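PDB 2P7L: glyoxalase family protein, which probably catalyses the manganese-dependent hydration of fosfomycin, opening the antibiotic's epoxide ring and so conferring resistance. Local coordinates for residues N68-Q73 with H115-H120; E77-Y82 with R105-Y110. All coordinates share one frame; numbering follows the deposited sequence.

How the contacts relate
Contact 1 is buried, its centre about 5 Å from the centre of the chain; contact 2 is more peripheral, about 11 Å out, and only partly buried. Both use the same sheet: contact 1 pairs strand 69-73 with 116-120, while contact 2 sets helix 79-88 against 106-110, the antiparallel neighbour of 116-120. Their chemistry differs accordingly. Contact 1 joins backbone bonds and a histidine-carboxylate bond with an apolar face; aliphatic packing with one weak salt bridge makes contact 2. They meet at Ser-106, whose OG lies 2.7 Å from Glu-118 OE2 and 2.8 Å from His-120 ND1, both probable hydrogen bonds. Each contact also touches the second subunit.

Contact 1 of 2, residues N68-Q73 with H115-H120; sequences NHIAFQ and HLFELH
His-69 and Glu-118 meet through a nearly straight hydrogen bond, NE2 to OE1 at 2.6 Å with 170° at the hydrogen. The carboxylate oxygen lies in the plane of the imidazole, but is itself approached on its anti side and somewhat out of the carboxylate plane. His-69 CG sits between its backbone N and carbonyl carbon (chi1 73°), which swings the ring across to the neighbouring strand; the extended Glu-118 chain brings OE1 to it and also passes beside Ala-71, whose CB is 3.2 Å from OE1.

Backbone bonds set the parallel register. Glu-118 N reaches Ile-70 O at 3.2 Å and Phe-72 N reaches Glu-118 O at 2.8 Å, so Glu-118 bonds to the residues flanking Ala-71. His-120 N continues the pattern to Phe-72 O at 2.9 Å. At the other end, a water bonded to Leu-116 O links only weakly to Ile-70 N.

Apolar contacts occupy the other face. Ile-70 CD1 touches Phe-117 CE2 at 3.9 Å, Phe-72 presents CE1 to Phe-117 CD2, and Leu-119 CD2 packs on Phe-72 CB.

Strand 69-73 also pairs antiparallel with the second subunit, whose His-7 packs on Glu-118. This is consistent with the intersubunit manganese site of the glyoxalase fold, with His-7, His-69 and Glu-118 as likely ligands, although here His-69 and Glu-118 bond directly to each other with no metal between them.

Contact 2 of 2, residues E77-Y82 with R105-Y110; sequences EEVDEY and RSIYFY
This is a helix-on-sheet contact at the start of helix 79-88, with Val-79 and Tyr-82 set against Ile-107 of strand 106-110 and Arg-105, the residue just before it. Its inner part is aliphatic. Val-79 CG1 lies 3.9 Å from Ile-107 CG2, and Tyr-82 CB lies 3.7 Å from Ile-107 CD1, so the two ends of the branched isoleucine side chain each meet a different helix residue. Ile-107 achieves this with CG1 between its backbone N and carbonyl carbon (chi1 51°), while CG2 takes the place beside the N. Val-79 and Tyr-82, three residues apart, point toward the strand from the same side of the first helical turn, which is closed by a 3.1 Å hydrogen bond from Tyr-82 N to Glu-78 O.

Strand 69-73, helix 79-88 and strands 106-110 and 116-120 follow in order within a beta-alpha-beta-beta-beta module of the glyoxalase superfamily, in which the Glu-92 to Lys-94 segment, backbone-bonded to Tyr-108 and Tyr-110, probably takes the place of the first strand after the helix. The helix covers the sheet face that carries Ile-107 and Leu-119, and Tyr-82 and Ile-107 both touch Leu-119; Ser-106 and Tyr-108 instead accompany the Glu-118 side.

At the solvent-facing end of the contact, Arg-105 bends at its third side-chain torsion (64°) and folds its guanidinium over Val-79. Val-79 CG1 stands 3.2 Å above one face of the group, offset from its centre and 3.3 Å from Arg-105 NH2. Asp-80 OD2 arrives near the guanidinium plane, at the edge, and receives a weak hydrogen bond from Arg-105 NH2 at 3.5 Å. With the carboxylate and guanidinium planes 74° apart, this long salt bridge uses a single oxygen-nitrogen pair. The far end of Tyr-82 leads away from the strand, and its OH makes a weak hydrogen bond with Ile-2 N of the second subunit.

Contact 1 of 2, residues N68-Q73 with H115-H120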
loop_
_atom_site.group_PDB
_atom_site.type_symbol
_atom_site.label_atom_id
_atom_site.label_comp_id
_atom_site.label_asym_id
_atom_site.label_seq_id
_atom_site.Cartn_x
_atom_site.Cartn_y
_atom_site.Cartn_z
ATOM N N ASN A 68 7.291 -5.565 -0.734
ATOM C CA ASN A 68 5.931 -5.156 -0.433
ATOM C C ASN A 68 6.009 -3.632 -0.460
ATOM O O ASN A 68 6.713 -3.049 0.364
ATOM C CB ASN A 68 5.534 -5.593 0.975
ATOM C CG ASN A 68 5.253 -7.075 1.074
ATOM O OD1 ASN A 68 4.188 -7.555 0.659
ATOM N ND2 ASN A 68 6.203 -7.812 1.626
ATOM N N HIS A 69 5.319 -2.979 -1.391
ATOM C CA HIS A 69 5.375 -1.521 -1.444
ATOM C C HIS A 69 4.200 -0.861 -2.152
ATOM O O HIS A 69 3.380 -1.524 -2.800
ATOM C CB HIS A 69 6.667 -1.066 -2.125
ATOM C CG HIS A 69 6.686 -1.293 -3.604
ATOM N ND1 HIS A 69 6.816 -2.543 -4.168
ATOM C CD2 HIS A 69 6.561 -0.427 -4.637
ATOM C CE1 HIS A 69 6.765 -2.440 -5.484
ATOM N NE2 HIS A 69 6.611 -1.166 -5.794
ATOM N N ILE A 70 4.111 0.458 -1.999
ATOM C CA ILE A 70 3.073 1.227 -2.666
ATOM C C ILE A 70 3.814 1.987 -3.746
ATOM O O ILE A 70 4.994 2.287 -3.598
ATOM C CB ILE A 70 2.362 2.233 -1.719
ATOM C CG1 ILE A 70 3.305 3.368 -1.336
ATOM C CG2 ILE A 70 1.863 1.517 -0.466
ATOM C CD1 ILE A 70 2.660 4.396 -0.403
ATOM N N ALA A 71 3.136 2.271 -4.846
ATOM C CA ALA A 71 3.752 2.997 -5.942
ATOM C C ALA A 71 2.838 4.152 -6.334
ATOM O O ALA A 71 1.614 4.000 -6.360
ATOM C CB ALA A 71 3.968 2.065 -7.122
ATOM N N PHE A 72 3.427 5.309 -6.620
ATOM C CA PHE A 72 2.637 6.470 -7.024
ATOM C C PHE A 72 2.827 6.711 -8.515
ATOM O O PHE A 72 3.861 6.363 -9.094
ATOM C CB PHE A 72 3.052 7.739 -6.277
ATOM C CG PHE A 72 2.831 7.685 -4.795
ATOM C CD1 PHE A 72 3.844 7.249 -3.943
ATOM C CD2 PHE A 72 1.631 8.100 -4.246
ATOM C CE1 PHE A 72 3.661 7.231 -2.567
ATOM C CE2 PHE A 72 1.435 8.087 -2.870
ATOM C CZ PHE A 72 2.459 7.651 -2.031
ATOM N N GLN A 73 1.829 7.328 -9.125
ATOM C CA GLN A 73 1.878 7.612 -10.541
ATOM C C GLN A 73 2.524 8.956 -10.864
ATOM O O GLN A 73 2.166 9.982 -10.282
ATOM C CB GLN A 73 0.455 7.589 -11.110
ATOM C CG GLN A 73 0.369 7.840 -12.607
ATOM C CD GLN A 73 0.581 6.578 -13.417
ATOM O OE1 GLN A 73 -0.103 5.574 -13.202
ATOM N NE2 GLN A 73 1.522 6.621 -14.360
ATOM N N HIS A 115 10.786 1.530 4.427
ATOM C CA HIS A 115 9.629 1.612 3.539
ATOM C C HIS A 115 10.072 1.871 2.106
ATOM O O HIS A 115 10.650 2.915 1.798
ATOM C CB HIS A 115 8.679 2.718 3.975
ATOM C CG HIS A 115 7.989 2.436 5.267
ATOM N ND1 HIS A 115 8.199 3.190 6.401
ATOM C CD2 HIS A 115 7.097 1.478 5.610
ATOM C CE1 HIS A 115 7.464 2.710 7.389
ATOM N NE2 HIS A 115 6.785 1.670 6.936
ATOM N N LEU A 116 9.813 0.911 1.230
ATOM C CA LEU A 116 10.178 1.070 -0.164
ATOM C C LEU A 116 9.060 1.820 -0.862
ATOM O O LEU A 116 7.887 1.465 -0.721
ATOM C CB LEU A 116 10.352 -0.286 -0.843
ATOM C CG LEU A 116 10.886 -0.153 -2.267
ATOM C CD1 LEU A 116 12.330 0.318 -2.199
ATOM C CD2 LEU A 116 10.794 -1.482 -3.001
ATOM N N PHE A 117 9.416 2.860 -1.604
ATOM C CA PHE A 117 8.419 3.610 -2.339
ATOM C C PHE A 117 8.762 3.504 -3.815
ATOM O O PHE A 117 9.934 3.417 -4.175
ATOM C CB PHE A 117 8.418 5.090 -1.934
ATOM C CG PHE A 117 7.897 5.355 -0.548
ATOM C CD1 PHE A 117 8.767 5.430 0.538
ATOM C CD2 PHE A 117 6.542 5.552 -0.332
ATOM C CE1 PHE A 117 8.296 5.700 1.824
ATOM C CE2 PHE A 117 6.062 5.823 0.947
ATOM C CZ PHE A 117 6.953 5.897 2.031
ATOM N N GLU A 118 7.745 3.505 -4.672
ATOM C CA GLU A 118 7.975 3.449 -6.109
ATOM C C GLU A 118 7.271 4.601 -6.815
ATOM O O GLU A 118 6.179 4.998 -6.429
ATOM C CB GLU A 118 7.469 2.125 -6.704
ATOM C CG GLU A 118 7.329 2.156 -8.239
ATOM C CD GLU A 118 6.834 0.835 -8.846
ATOM O OE1 GLU A 118 6.263 -0.005 -8.121
ATOM O OE2 GLU A 118 7.002 0.653 -10.060
ATOM N N LEU A 119 7.923 5.143 -7.836
ATOM C CA LEU A 119 7.340 6.200 -8.638
ATOM C C LEU A 119 7.307 5.563 -10.017
ATOM O O LEU A 119 8.347 5.339 -10.636
ATOM C CB LEU A 119 8.204 7.464 -8.628
ATOM C CG LEU A 119 8.261 8.178 -7.271
ATOM C CD1 LEU A 119 8.988 9.522 -7.417
ATOM C CD2 LEU A 119 6.875 8.412 -6.764
ATOM N N HIS A 120 6.097 5.255 -10.471
ATOM C CA HIS A 120 5.875 4.581 -11.745
ATOM C C HIS A 120 5.351 5.506 -12.832
ATOM O O HIS A 120 4.398 6.251 -12.619
ATOM C CB HIS A 120 4.895 3.421 -11.509
ATOM C CG HIS A 120 4.635 2.578 -12.716
ATOM N ND1 HIS A 120 5.648 2.025 -13.471
ATOM C CD2 HIS A 120 3.476 2.149 -13.269
ATOM C CE1 HIS A 120 5.123 1.289 -14.436
ATOM N NE2 HIS A 120 3.806 1.346 -14.334
HETATM O O HOH W 1 5.581 2.209 0.503
#

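Contact 2 of 2, residues E77-Y82 with R105-Y110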
loop_
_atom_site.group_PDB
_atom_site.type_symbol
_atom_site.label_atom_id
_atom_site.label_comp_id
_atom_site.label_asym_id
_atom_site.label_seq_id
_atom_site.Cartn_x
_atom_site.Cartn_y
_atom_site.Cartn_z
ATOM N N GLU A 77 8.088 12.074 -18.427
ATOM C CA GLU A 77 8.934 13.248 -18.552
ATOM C C GLU A 77 9.369 13.777 -17.192
ATOM O O GLU A 77 10.086 14.774 -17.124
ATOM C CB GLU A 77 8.191 14.355 -19.311
ATOM C CG GLU A 77 7.481 13.895 -20.586
ATOM C CD GLU A 77 6.242 13.039 -20.302
ATOM O OE1 GLU A 77 5.378 13.481 -19.507
ATOM O OE2 GLU A 77 6.133 11.931 -20.879
ATOM N N GLU A 78 8.934 13.106 -16.123
ATOM C CA GLU A 78 9.256 13.517 -14.756
ATOM C C GLU A 78 10.240 12.621 -14.017
ATOM O O GLU A 78 10.663 12.949 -12.913
ATOM C CB GLU A 78 7.999 13.574 -13.902
ATOM C CG GLU A 78 6.851 14.378 -14.441
ATOM C CD GLU A 78 5.750 14.515 -13.399
ATOM O OE1 GLU A 78 5.830 15.465 -12.592
ATOM O OE2 GLU A 78 4.824 13.666 -13.368
ATOM N N VAL A 79 10.577 11.479 -14.601
ATOM C CA VAL A 79 11.492 10.557 -13.942
ATOM C C VAL A 79 12.837 11.167 -13.560
ATOM O O VAL A 79 13.334 10.926 -12.467
ATOM C CB VAL A 79 11.739 9.311 -14.817
ATOM C CG1 VAL A 79 12.962 8.541 -14.315
ATOM C CG2 VAL A 79 10.508 8.429 -14.780
ATOM N N ASP A 80 13.432 11.943 -14.453
ATOM C CA ASP A 80 14.719 12.545 -14.148
ATOM C C ASP A 80 14.644 13.572 -13.011
ATOM O O ASP A 80 15.458 13.545 -12.086
ATOM C CB ASP A 80 15.312 13.188 -15.406
ATOM C CG ASP A 80 15.802 12.153 -16.405
ATOM O OD1 ASP A 80 16.179 12.545 -17.530
ATOM O OD2 ASP A 80 15.812 10.947 -16.063
ATOM N N GLU A 81 13.660 14.462 -13.064
ATOM C CA GLU A 81 13.558 15.464 -12.027
ATOM C C GLU A 81 13.358 14.815 -10.677
ATOM O O GLU A 81 13.973 15.233 -9.688
ATOM C CB GLU A 81 12.434 16.450 -12.336
ATOM C CG GLU A 81 12.716 17.244 -13.606
ATOM C CD GLU A 81 11.960 18.552 -13.689
ATOM O OE1 GLU A 81 10.762 18.596 -13.340
ATOM O OE2 GLU A 81 12.581 19.546 -14.124
ATOM N N TYR A 82 12.516 13.788 -10.620
ATOM C CA TYR A 82 12.309 13.128 -9.347
ATOM C C TYR A 82 13.593 12.449 -8.888
ATOM O O TYR A 82 13.860 12.368 -7.687
ATOM C CB TYR A 82 11.150 12.128 -9.411
ATOM C CG TYR A 82 9.847 12.764 -9.006
ATOM C CD1 TYR A 82 8.860 13.052 -9.947
ATOM C CD2 TYR A 82 9.613 13.109 -7.675
ATOM C CE1 TYR A 82 7.663 13.666 -9.567
ATOM C CE2 TYR A 82 8.425 13.723 -7.292
ATOM C CZ TYR A 82 7.461 13.994 -8.241
ATOM O OH TYR A 82 6.295 14.602 -7.854
ATOM N N ARG A 105 8.963 3.082 -17.059
ATOM C CA ARG A 105 10.056 3.377 -16.131
ATOM C C ARG A 105 9.561 3.569 -14.700
ATOM O O ARG A 105 8.450 4.033 -14.464
ATOM C CB ARG A 105 10.792 4.646 -16.565
ATOM C CG ARG A 105 11.318 4.617 -17.980
ATOM C CD ARG A 105 11.911 5.962 -18.376
ATOM N NE ARG A 105 13.083 6.309 -17.573
ATOM C CZ ARG A 105 13.728 7.471 -17.656
ATOM N NH1 ARG A 105 13.314 8.400 -18.508
ATOM N NH2 ARG A 105 14.784 7.707 -16.886
ATOM N N SER A 106 10.399 3.209 -13.744
ATOM C CA SER A 106 10.064 3.370 -12.341
ATOM C C SER A 106 11.338 3.701 -11.570
ATOM O O SER A 106 12.426 3.346 -11.997
ATOM C CB SER A 106 9.466 2.071 -11.777
ATOM O OG SER A 106 8.101 1.924 -12.122
ATOM N N ILE A 107 11.211 4.420 -10.465
ATOM C CA ILE A 107 12.379 4.677 -9.633
ATOM C C ILE A 107 11.964 4.195 -8.264
ATOM O O ILE A 107 10.803 4.323 -7.872
ATOM C CB ILE A 107 12.820 6.182 -9.598
ATOM C CG1 ILE A 107 11.648 7.089 -9.255
ATOM C CG2 ILE A 107 13.440 6.571 -10.938
ATOM C CD1 ILE A 107 11.948 8.566 -9.515
ATOM N N TYR A 108 12.901 3.591 -7.555
ATOM C CA TYR A 108 12.615 3.068 -6.228
ATOM C C TYR A 108 13.596 3.667 -5.233
ATOM O O TYR A 108 14.773 3.830 -5.538
ATOM C CB TYR A 108 12.744 1.536 -6.215
ATOM C CG TYR A 108 11.886 0.818 -7.239
ATOM C CD1 TYR A 108 12.170 0.903 -8.605
ATOM C CD2 TYR A 108 10.790 0.051 -6.842
ATOM C CE1 TYR A 108 11.382 0.236 -9.546
ATOM C CE2 TYR A 108 9.999 -0.618 -7.774
ATOM C CZ TYR A 108 10.300 -0.524 -9.119
ATOM O OH TYR A 108 9.533 -1.200 -10.032
ATOM N N PHE A 109 13.103 3.974 -4.038
ATOM C CA PHE A 109 13.931 4.566 -2.993
ATOM C C PHE A 109 13.275 4.288 -1.645
ATOM O O PHE A 109 12.070 4.007 -1.571
ATOM C CB PHE A 109 14.064 6.078 -3.235
ATOM C CG PHE A 109 12.753 6.816 -3.186
ATOM C CD1 PHE A 109 12.309 7.398 -2.005
ATOM C CD2 PHE A 109 11.955 6.916 -4.317
ATOM C CE1 PHE A 109 11.085 8.071 -1.951
ATOM C CE2 PHE A 109 10.731 7.587 -4.278
ATOM C CZ PHE A 109 10.297 8.165 -3.097
ATOM N N TYR A 110 14.060 4.362 -0.576
ATOM C CA TYR A 110 13.529 4.096 0.755
ATOM C C TYR A 110 13.363 5.341 1.586
ATOM O O TYR A 110 13.862 6.402 1.236
ATOM C CB TYR A 110 14.450 3.164 1.540
ATOM C CG TYR A 110 14.642 1.780 0.960
ATOM C CD1 TYR A 110 15.602 1.540 -0.013
ATOM C CD2 TYR A 110 13.888 0.699 1.425
ATOM C CE1 TYR A 110 15.817 0.250 -0.506
ATOM C CE2 TYR A 110 14.091 -0.586 0.938
ATOM C CZ TYR A 110 15.054 -0.803 -0.021
ATOM O OH TYR A 110 15.266 -2.070 -0.491
#